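PDB 4YD8: protein PTHB1 from Homo sapiens, which forms part of the BBSome, a coat complex thought to sort specific membrane proteins to primary cilia, this chain being the protein's N-terminal seven-bladed beta-propeller. Local coordinates for residues L243-Q248 with N271-K276; I281-K286 with Q320-K325. All coordinates share one frame; numbering follows the deposited sequence. Where two conformers were deposited one is given.

Contact 1 (L243-Q248 with N271-K276); sequences LNIGEQ and NFFCLK
Glu247 and Asn271 are joined by two hydrogen bonds, one to each oxygen of the carboxylate. Asn271 ND2 gives its proton to Glu247 OE1 at 2.6 Å, a fairly straight bond (154° at the hydrogen), while the backbone N of Asn271 reaches Glu247 OE2 at 2.8 Å. Both oxygens accept on their syn lone pairs. The two side chains cross at about a right angle, with the carboxylate and amide planes turned 55° apart, and OE1 lies somewhat out of the amide plane. OE2 also takes the N-H of Arg270, so three neutral N-H groups hold this buried carboxylate; together they would be expected to favour its charged form and to fix its rotation. Next to them comes Phe273. OE1 of Glu247 lies at the edge of its ring, near the ring plane, 4.0 Å from CZ. Over one face sits the CG2 methyl of Ile245, 4.1 Å from the ring centroid and only 13° off the normal, a CH-pi contact. Ile245 adds its CB, 3.7 Å from Phe273 CZ. The methyl gets there because CG2 lies anti to the carbonyl carbon, leaving CG1 between the backbone N and the carbonyl carbon. Last in line, Leu243 and Leu275 meet tip to tip, CD2 of one against CD2 of the other at 3.6 Å, and Val206 of the neighbouring strand 205-210 touches both Ile245 and Leu275. Residues 243-248 run from the outer strand of one propeller blade, 241-244, towards the innermost strand of the next, 249-255. Here that connection packs against the third strand of the blade it enters, the kind of side-chain seam between successive blades on which a beta-propeller is built.

Contact 2 (I281-K286 with Q320-K325); sequences IRFMKK and QDVTLK
Asp321 OD1 accepts a hydrogen bond from the backbone N of Ile305 and at the same time lies 3.8 Å from CE2 of Phe283. The aspartate crosses the ring at about a right angle, its CB over one face and its CA 3.8 Å from Phe283 CZ. Val322, the next residue, runs alongside the same ring but points the other way, and brings CG1 to 3.4 Å from Phe283 CD1, a tight apolar contact. With CG between its own backbone N and carbonyl carbon (chi1 67°), the ring of Phe283 lies against the turn. Lys285 meets the same methyl: its CB is 3.8 Å from Val322 CG1, and a bend at chi2 (73°) brings CD close to Val322 O, while CE beyond it lies 3.5 Å from that oxygen. An alanine in place of Phe283 would remove the ring and would probably leave a gap beside Val322 CG1 and the Asp321 backbone. Asp321 and Val322 are the central residues of a type II' turn, closed by Thr323 N to Gln320 O at 2.9 Å. This hairpin, linking strands 315-320 and 323-329, leans on strand 281-286, the outer edge of the preceding blade.

Contacts 1 and 2 lie on two successive seams of the propeller, with centres 12 Å apart. Both involve the blade made of strands 249-255, 263-268, 271-275 and 281-286: contact 1 ties its third strand to the connection arriving from the blade before, and contact 2 ties its outermost strand to a hairpin of the blade after. Neighbouring strands 271-275 and 281-286 couple the two. Cys274 O probably accepts from Arg282 N (2.7 Å) and Cys274 N probably donates to Phe283 O (2.8 Å); with Arg282 and Phe283 both opposite Cys274, this is a classic beta bulge. Neither contact is near the stability-critical Gly145.

Contact 1 (L243-Q248 with N271-K276)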
loop_
_atom_site.group_PDB
_atom_site.type_symbol
_atom_site.label_atom_id
_atom_site.label_comp_id
_atom_site.label_asym_id
_atom_site.label_seq_id
_atom_site.Cartn_x
_atom_site.Cartn_y
_atom_site.Cartn_z
ATOM N N LEU A 243 0.080 22.376 2.853
ATOM C CA LEU A 243 1.292 22.499 3.666
ATOM C C LEU A 243 2.498 22.391 2.745
ATOM O O LEU A 243 2.671 21.389 2.048
ATOM C CB LEU A 243 1.360 21.416 4.760
ATOM C CG LEU A 243 2.636 21.416 5.617
ATOM C CD1 LEU A 243 2.661 22.589 6.592
ATOM C CD2 LEU A 243 2.826 20.098 6.361
ATOM N N ASN A 244 3.337 23.419 2.719
ATOM C CA ASN A 244 4.553 23.301 1.938
ATOM C C ASN A 244 5.611 22.555 2.721
ATOM O O ASN A 244 6.033 23.015 3.780
ATOM C CB ASN A 244 5.094 24.664 1.522
ATOM C CG ASN A 244 6.131 24.545 0.430
ATOM O OD1 ASN A 244 7.216 24.016 0.653
ATOM N ND2 ASN A 244 5.787 24.995 -0.768
ATOM N N ILE A 245 6.045 21.408 2.201
ATOM C CA ILE A 245 7.058 20.610 2.887
ATOM C C ILE A 245 8.456 20.773 2.291
ATOM O O ILE A 245 9.413 20.143 2.750
ATOM C CB ILE A 245 6.692 19.119 2.877
ATOM C CG1 ILE A 245 6.458 18.632 1.446
ATOM C CG2 ILE A 245 5.437 18.891 3.704
ATOM C CD1 ILE A 245 6.378 17.122 1.334
ATOM N N GLY A 246 8.561 21.583 1.241
ATOM C CA GLY A 246 9.850 21.979 0.699
ATOM C C GLY A 246 10.664 20.905 0.002
ATOM O O GLY A 246 11.861 21.088 -0.224
ATOM N N GLU A 247 10.019 19.806 -0.362
ATOM C CA GLU A 247 10.690 18.706 -1.053
ATOM C C GLU A 247 9.656 17.841 -1.736
ATOM O O GLU A 247 8.474 17.930 -1.415
ATOM C CB GLU A 247 11.511 17.856 -0.063
ATOM C CG GLU A 247 10.645 17.130 0.949
ATOM C CD GLU A 247 11.466 16.559 2.094
ATOM O OE1 GLU A 247 11.978 17.351 2.925
ATOM O OE2 GLU A 247 11.626 15.321 2.144
ATOM N N GLN A 248 10.094 16.986 -2.655
ATOM C CA GLN A 248 9.177 16.057 -3.313
ATOM C C GLN A 248 8.808 14.916 -2.366
ATOM O O GLN A 248 9.643 14.452 -1.580
ATOM C CB GLN A 248 9.788 15.501 -4.604
ATOM C CG GLN A 248 10.133 16.563 -5.645
ATOM C CD GLN A 248 8.909 17.308 -6.181
ATOM O OE1 GLN A 248 7.835 16.726 -6.374
ATOM N NE2 GLN A 248 9.079 18.598 -6.444
ATOM N N ASN A 271 13.024 14.181 4.276
ATOM C CA ASN A 271 12.418 14.212 5.597
ATOM C C ASN A 271 11.228 13.286 5.676
ATOM O O ASN A 271 10.619 12.926 4.670
ATOM C CB ASN A 271 11.982 15.639 5.969
ATOM C CG ASN A 271 13.150 16.590 6.129
ATOM O OD1 ASN A 271 13.671 16.774 7.229
ATOM N ND2 ASN A 271 13.557 17.221 5.030
ATOM N N PHE A 272 10.897 12.919 6.897
ATOM C CA PHE A 272 9.732 12.122 7.179
ATOM C C PHE A 272 8.826 12.989 8.062
ATOM O O PHE A 272 9.294 13.595 9.038
ATOM C CB PHE A 272 10.226 10.807 7.822
ATOM C CG PHE A 272 9.265 10.118 8.725
ATOM C CD1 PHE A 272 8.068 9.626 8.249
ATOM C CD2 PHE A 272 9.630 9.832 10.032
ATOM C CE1 PHE A 272 7.207 8.932 9.090
ATOM C CE2 PHE A 272 8.788 9.137 10.869
ATOM C CZ PHE A 272 7.571 8.687 10.402
ATOM N N PHE A 273 7.553 13.087 7.693
ATOM C CA PHE A 273 6.601 13.952 8.386
ATOM C C PHE A 273 5.426 13.180 8.984
ATOM O O PHE A 273 4.885 12.266 8.361
ATOM C CB PHE A 273 6.011 15.006 7.430
ATOM C CG PHE A 273 7.029 15.870 6.737
ATOM C CD1 PHE A 273 7.701 15.419 5.607
ATOM C CD2 PHE A 273 7.267 17.175 7.177
ATOM C CE1 PHE A 273 8.637 16.250 4.936
ATOM C CE2 PHE A 273 8.177 18.009 6.512
ATOM C CZ PHE A 273 8.874 17.541 5.407
ATOM N N CYS A 274 4.998 13.591 10.171
ATOM C CA CYS A 274 3.725 13.153 10.720
ATOM C C CYS A 274 2.835 14.376 10.890
ATOM O O CYS A 274 3.157 15.264 11.677
ATOM C CB CYS A 274 3.923 12.434 12.060
ATOM S SG CYS A 274 2.358 12.012 12.862
ATOM N N LEU A 275 1.732 14.439 10.135
ATOM C CA LEU A 275 0.812 15.581 10.195
ATOM C C LEU A 275 -0.446 15.271 10.985
ATOM O O LEU A 275 -0.936 14.130 10.972
ATOM C CB LEU A 275 0.404 16.017 8.782
ATOM C CG LEU A 275 1.518 16.146 7.749
ATOM C CD1 LEU A 275 0.932 16.690 6.434
ATOM C CD2 LEU A 275 2.652 17.045 8.247
ATOM N N LYS A 276 -0.964 16.284 11.679
ATOM C CA LYS A 276 -2.321 16.217 12.228
ATOM C C LYS A 276 -3.300 16.234 11.069
ATOM O O LYS A 276 -2.936 16.662 9.972
ATOM C CB LYS A 276 -2.605 17.385 13.177
ATOM C CG LYS A 276 -1.863 17.290 14.498
ATOM C CD LYS A 276 -1.905 18.599 15.267
ATOM C CE LYS A 276 -3.325 19.106 15.436
ATOM N NZ LYS A 276 -4.239 18.047 15.946
#

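Contact 2 (I281-K286 with Q320-K325)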
loop_
_atom_site.group_PDB
_atom_site.type_symbol
_atom_site.label_atom_id
_atom_site.label_comp_id
_atom_site.label_asym_id
_atom_site.label_seq_id
_atom_site.Cartn_x
_atom_site.Cartn_y
_atom_site.Cartn_z
ATOM N N ILE A 281 1.921 20.230 11.227
ATOM C CA ILE A 281 2.921 19.216 11.504
ATOM C C ILE A 281 2.847 18.793 12.964
ATOM O O ILE A 281 2.810 19.630 13.863
ATOM C CB ILE A 281 4.336 19.707 11.188
ATOM C CG1 ILE A 281 4.442 20.097 9.715
ATOM C CG2 ILE A 281 5.316 18.610 11.481
ATOM C CD1 ILE A 281 5.749 20.796 9.379
ATOM N N ARG A 282 2.790 17.477 13.193
ATOM C CA ARG A 282 2.848 16.944 14.547
ATOM C C ARG A 282 4.316 16.683 14.917
ATOM O O ARG A 282 4.779 17.086 15.983
ATOM C CB ARG A 282 2.007 15.664 14.671
ATOM C CG ARG A 282 1.822 15.169 16.114
ATOM C CD ARG A 282 1.047 13.844 16.176
ATOM N NE ARG A 282 -0.407 14.008 16.117
ATOM C CZ ARG A 282 -1.170 13.570 15.119
ATOM N NH1 ARG A 282 -0.620 12.953 14.088
ATOM N NH2 ARG A 282 -2.481 13.750 15.148
ATOM N N PHE A 283 5.039 16.005 14.033
ATOM C CA PHE A 283 6.498 15.939 14.167
ATOM C C PHE A 283 7.138 15.697 12.805
ATOM O O PHE A 283 6.467 15.303 11.840
ATOM C CB PHE A 283 6.948 14.870 15.198
ATOM C CG PHE A 283 6.668 13.438 14.795
ATOM C CD1 PHE A 283 7.396 12.819 13.789
ATOM C CD2 PHE A 283 5.715 12.691 15.480
ATOM C CE1 PHE A 283 7.146 11.497 13.435
ATOM C CE2 PHE A 283 5.461 11.373 15.126
ATOM C CZ PHE A 283 6.179 10.781 14.107
HETATM N N MSE A 284 8.435 15.952 12.714
HETATM C CA MSE A 284 9.164 15.653 11.495
HETATM C C MSE A 284 10.595 15.291 11.845
HETATM O O MSE A 284 11.097 15.645 12.915
HETATM C CB MSE A 284 9.120 16.843 10.522
HETATM C CG MSE A 284 9.988 17.989 10.949
HETATM SE SE MSE A 284 9.920 19.490 9.673
HETATM C CE MSE A 284 10.924 18.654 8.257
ATOM N N LYS A 285 11.235 14.556 10.950
ATOM C CA LYS A 285 12.553 14.018 11.172
ATOM C C LYS A 285 13.364 14.066 9.880
ATOM O O LYS A 285 12.920 13.533 8.863
ATOM C CB LYS A 285 12.426 12.572 11.664
ATOM C CG LYS A 285 13.653 11.707 11.451
ATOM C CD LYS A 285 14.753 12.082 12.404
ATOM C CE LYS A 285 15.719 10.914 12.587
ATOM N NZ LYS A 285 16.774 11.276 13.560
ATOM N N LYS A 286 14.542 14.691 9.924
ATOM C CA LYS A 286 15.459 14.648 8.796
ATOM C C LYS A 286 16.047 13.251 8.670
ATOM O O LYS A 286 16.532 12.685 9.637
ATOM C CB LYS A 286 16.575 15.681 8.954
ATOM C CG LYS A 286 17.687 15.553 7.922
ATOM C CD LYS A 286 18.664 16.717 7.997
ATOM C CE LYS A 286 19.695 16.645 6.874
ATOM N NZ LYS A 286 19.035 16.528 5.541
ATOM N N GLN A 320 10.475 4.723 16.345
ATOM C CA GLN A 320 9.357 5.071 17.201
ATOM C C GLN A 320 9.326 6.587 17.266
ATOM O O GLN A 320 10.243 7.199 17.819
ATOM C CB GLN A 320 9.501 4.468 18.603
ATOM C CG GLN A 320 8.283 4.746 19.489
ATOM C CD GLN A 320 8.365 4.041 20.840
ATOM O OE1 GLN A 320 9.434 3.618 21.266
ATOM N NE2 GLN A 320 7.230 3.907 21.507
ATOM N N ASP A 321 8.281 7.177 16.692
ATOM C CA ASP A 321 8.212 8.620 16.440
ATOM C C ASP A 321 9.429 8.989 15.586
ATOM O O ASP A 321 9.510 8.530 14.451
ATOM C CB ASP A 321 8.121 9.409 17.759
ATOM C CG ASP A 321 6.828 9.119 18.516
ATOM O OD1 ASP A 321 5.842 8.700 17.860
ATOM O OD2 ASP A 321 6.796 9.305 19.757
ATOM N N VAL A 322 10.387 9.758 16.105
ATOM C CA VAL A 322 11.577 10.067 15.306
ATOM C C VAL A 322 12.828 9.331 15.799
ATOM O O VAL A 322 13.939 9.592 15.335
ATOM C CB VAL A 322 11.878 11.611 15.276
ATOM C CG1 VAL A 322 10.610 12.399 14.942
ATOM C CG2 VAL A 322 12.464 12.091 16.606
ATOM N N THR A 323 12.653 8.396 16.724
ATOM C CA THR A 323 13.804 7.767 17.361
ATOM C C THR A 323 14.091 6.400 16.732
ATOM O O THR A 323 13.230 5.538 16.714
ATOM C CB THR A 323 13.575 7.607 18.868
ATOM O OG1 THR A 323 13.397 8.904 19.462
ATOM C CG2 THR A 323 14.779 6.908 19.538
ATOM N N LEU A 324 15.295 6.206 16.207
ATOM C CA LEU A 324 15.651 4.904 15.634
ATOM C C LEU A 324 15.700 3.820 16.714
ATOM O O LEU A 324 16.328 3.999 17.754
ATOM C CB LEU A 324 16.996 4.979 14.915
ATOM C CG LEU A 324 17.430 3.658 14.275
ATOM C CD1 LEU A 324 16.500 3.353 13.099
ATOM C CD2 LEU A 324 18.878 3.734 13.831
ATOM N N LYS A 325 15.033 2.698 16.460
ATOM C CA LYS A 325 14.928 1.630 17.461
ATOM C C LYS A 325 15.576 0.324 17.006
ATOM O O LYS A 325 15.927 -0.525 17.829
ATOM C CB LYS A 325 13.454 1.371 17.798
ATOM C CG LYS A 325 12.778 2.487 18.570
ATOM C CD LYS A 325 13.397 2.638 19.954
ATOM C CE LYS A 325 12.718 3.749 20.748
ATOM N NZ LYS A 325 13.375 3.947 22.083
#